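Local coordinates for protein disulfide-isomerase A4 (Rattus norvegicus, PDB 3EC3) that catalyses the rearrangement of disulfide bonds in proteins of the endoplasmic reticulum, this chain being the noncatalytic b and b' thioredoxin-like domains of the enzyme, at residues 74-79 against 93-98. The protein carries 1 engineered substitution. Sequence-based numbering, arbitrary orientation.
Sequences GKLVLM and HVMDVQ
K75 and D96 form a salt bridge in which the ammonium meets the carboxylate from above its plane. K75 NZ lies 2.5 Å from D96 OD1, 62° out of that plane; this is unusually short, and the exact length is doubtful. The two side chains run side by side from a non-hydrogen-bonded pair of this antiparallel ladder. In the lysine, a bend about CB-CG (chi2 -75°) sets CD against V94 CG1, 3.8 Å away. An alanine in place of K75 would probably leave D96 without this charge partner and V94 CG1 without the lysine CG and CD that pack on it. On the same face V77 and V94 meet more loosely through their CG2 atoms.

L76 and M95 occupy the other face, as a hydrogen-bonded pair. M95 is a selenomethionine whose chain turns at SE (chi3 62°), which carries CE over L76. L76 CD1 and M95 CE are 3.3 Å apart, closer than usual van der Waals contact, so the exact placing of one methyl is doubtful. V97 CG2 packs on L76 CB at 3.7 Å.

The backbones of L76 and M95 bond in both directions, and so do those of L78 and H93. Beyond the last bridged pair, V97 N bonds to G74 O at 3.0 Å. A water donates to L78 O and makes a weak, long hydrogen bond with H93 ND1, at the edge of the ring.

Both G74 and K75 pair with V32 in a G1 beta bulge. Strand 75-79 lies between strands 28-32 and 93-96; the latter is an outermost strand of the sheet. This is the C-terminal hairpin of the sheet in the first of the two thioredoxin-like domains, the b domain. Helix 103-113 covers the M95 face, where I106 and Y109 touch M95 and H113 stacks on H93.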
loop_
_atom_site.group_PDB
_atom_site.type_symbol
_atom_site.label_atom_id
_atom_site.label_comp_id
_atom_site.label_asym_id
_atom_site.label_seq_id
_atom_site.Cartn_x
_atom_site.Cartn_y
_atom_site.Cartn_z
ATOM N N GLY A 74 -4.300 -6.118 -23.240
ATOM C CA GLY A 74 -4.590 -7.433 -22.667
ATOM C C GLY A 74 -3.878 -7.624 -21.354
ATOM O O GLY A 74 -3.318 -8.689 -21.090
ATOM N N LYS A 75 -3.869 -6.572 -20.538
ATOM C CA LYS A 75 -3.114 -6.579 -19.302
ATOM C C LYS A 75 -3.888 -5.972 -18.124
ATOM O O LYS A 75 -4.698 -5.055 -18.275
ATOM C CB LYS A 75 -1.801 -5.766 -19.463
ATOM C CG LYS A 75 -0.899 -6.129 -20.688
ATOM C CD LYS A 75 -0.158 -7.403 -20.483
ATOM C CE LYS A 75 0.700 -7.747 -21.694
ATOM N NZ LYS A 75 0.896 -9.223 -21.697
ATOM N N LEU A 76 -3.577 -6.439 -16.925
ATOM C CA LEU A 76 -4.003 -5.765 -15.725
ATOM C C LEU A 76 -2.742 -5.068 -15.162
ATOM O O LEU A 76 -1.699 -5.714 -14.994
ATOM C CB LEU A 76 -4.490 -6.841 -14.763
ATOM C CG LEU A 76 -5.213 -6.584 -13.443
ATOM C CD1 LEU A 76 -4.546 -7.286 -12.269
ATOM C CD2 LEU A 76 -5.649 -5.124 -13.198
ATOM N N VAL A 77 -2.828 -3.770 -14.862
ATOM C CA VAL A 77 -1.655 -3.008 -14.464
ATOM C C VAL A 77 -2.023 -2.418 -13.101
ATOM O O VAL A 77 -3.093 -1.834 -12.958
ATOM C CB VAL A 77 -1.352 -1.879 -15.477
ATOM C CG1 VAL A 77 -0.186 -1.039 -14.990
ATOM C CG2 VAL A 77 -1.095 -2.459 -16.909
ATOM N N LEU A 78 -1.146 -2.579 -12.115
ATOM C CA LEU A 78 -1.351 -1.979 -10.804
ATOM C C LEU A 78 -0.181 -1.047 -10.561
ATOM O O LEU A 78 1.009 -1.464 -10.713
ATOM C CB LEU A 78 -1.375 -3.031 -9.706
ATOM C CG LEU A 78 -2.767 -3.550 -9.290
ATOM C CD1 LEU A 78 -3.176 -4.536 -10.288
ATOM C CD2 LEU A 78 -2.675 -4.207 -7.863
HETATM N N MSE A 79 -0.501 0.184 -10.188
HETATM C CA MSE A 79 0.501 1.178 -9.935
HETATM C C MSE A 79 0.188 1.882 -8.631
HETATM O O MSE A 79 -0.972 1.928 -8.209
HETATM C CB MSE A 79 0.507 2.181 -11.077
HETATM C CG MSE A 79 0.914 1.570 -12.392
HETATM SE SE MSE A 79 0.747 2.890 -13.825
HETATM C CE MSE A 79 -1.188 2.774 -14.051
ATOM N N HIS A 93 3.078 -3.247 -11.617
ATOM C CA HIS A 93 2.964 -4.702 -11.644
ATOM C C HIS A 93 1.986 -5.040 -12.750
ATOM O O HIS A 93 0.880 -4.511 -12.749
ATOM C CB HIS A 93 2.480 -5.197 -10.298
ATOM C CG HIS A 93 3.588 -5.289 -9.282
ATOM N ND1 HIS A 93 3.830 -4.303 -8.361
ATOM C CD2 HIS A 93 4.502 -6.255 -9.047
ATOM C CE1 HIS A 93 4.836 -4.661 -7.577
ATOM N NE2 HIS A 93 5.258 -5.845 -7.967
ATOM N N VAL A 94 2.401 -5.912 -13.685
ATOM C CA VAL A 94 1.641 -6.190 -14.893
ATOM C C VAL A 94 1.333 -7.690 -15.000
ATOM O O VAL A 94 2.255 -8.528 -14.872
ATOM C CB VAL A 94 2.415 -5.713 -16.149
ATOM C CG1 VAL A 94 1.624 -5.991 -17.415
ATOM C CG2 VAL A 94 2.709 -4.198 -16.054
HETATM N N MSE A 95 0.053 -8.024 -15.177
HETATM C CA MSE A 95 -0.395 -9.411 -15.320
HETATM C C MSE A 95 -1.097 -9.575 -16.660
HETATM O O MSE A 95 -1.896 -8.729 -17.037
HETATM C CB MSE A 95 -1.364 -9.797 -14.210
HETATM C CG MSE A 95 -1.890 -11.233 -14.329
HETATM SE SE MSE A 95 -3.204 -11.563 -12.943
HETATM C CE MSE A 95 -4.401 -10.406 -13.386
ATOM N N ASP A 96 -0.765 -10.648 -17.382
ATOM C CA ASP A 96 -1.471 -10.985 -18.626
ATOM C C ASP A 96 -2.882 -11.376 -18.284
ATOM O O ASP A 96 -3.090 -12.142 -17.347
ATOM C CB ASP A 96 -0.809 -12.180 -19.369
ATOM C CG ASP A 96 0.631 -11.900 -19.806
ATOM O OD1 ASP A 96 1.090 -10.732 -19.696
ATOM O OD2 ASP A 96 1.320 -12.853 -20.282
ATOM N N VAL A 97 -3.859 -10.857 -19.041
ATOM C CA VAL A 97 -5.261 -11.203 -18.826
ATOM C C VAL A 97 -5.958 -11.495 -20.151
ATOM O O VAL A 97 -6.068 -10.607 -21.004
ATOM C CB VAL A 97 -6.070 -10.095 -18.071
ATOM C CG1 VAL A 97 -7.543 -10.502 -17.943
ATOM C CG2 VAL A 97 -5.498 -9.851 -16.676
ATOM N N GLN A 98 -6.406 -12.742 -20.324
ATOM C CA GLN A 98 -7.265 -13.066 -21.470
ATOM C C GLN A 98 -8.520 -13.826 -21.098
ATOM O O GLN A 98 -8.850 -13.955 -19.930
ATOM C CB GLN A 98 -6.494 -13.802 -22.551
ATOM C CG GLN A 98 -5.685 -14.937 -22.051
ATOM C CD GLN A 98 -4.426 -15.033 -22.834
ATOM O OE1 GLN A 98 -4.203 -16.008 -23.529
ATOM N NE2 GLN A 98 -3.608 -13.977 -22.772
HETATM O O HOH W 1 2.292 -1.316 -8.168
#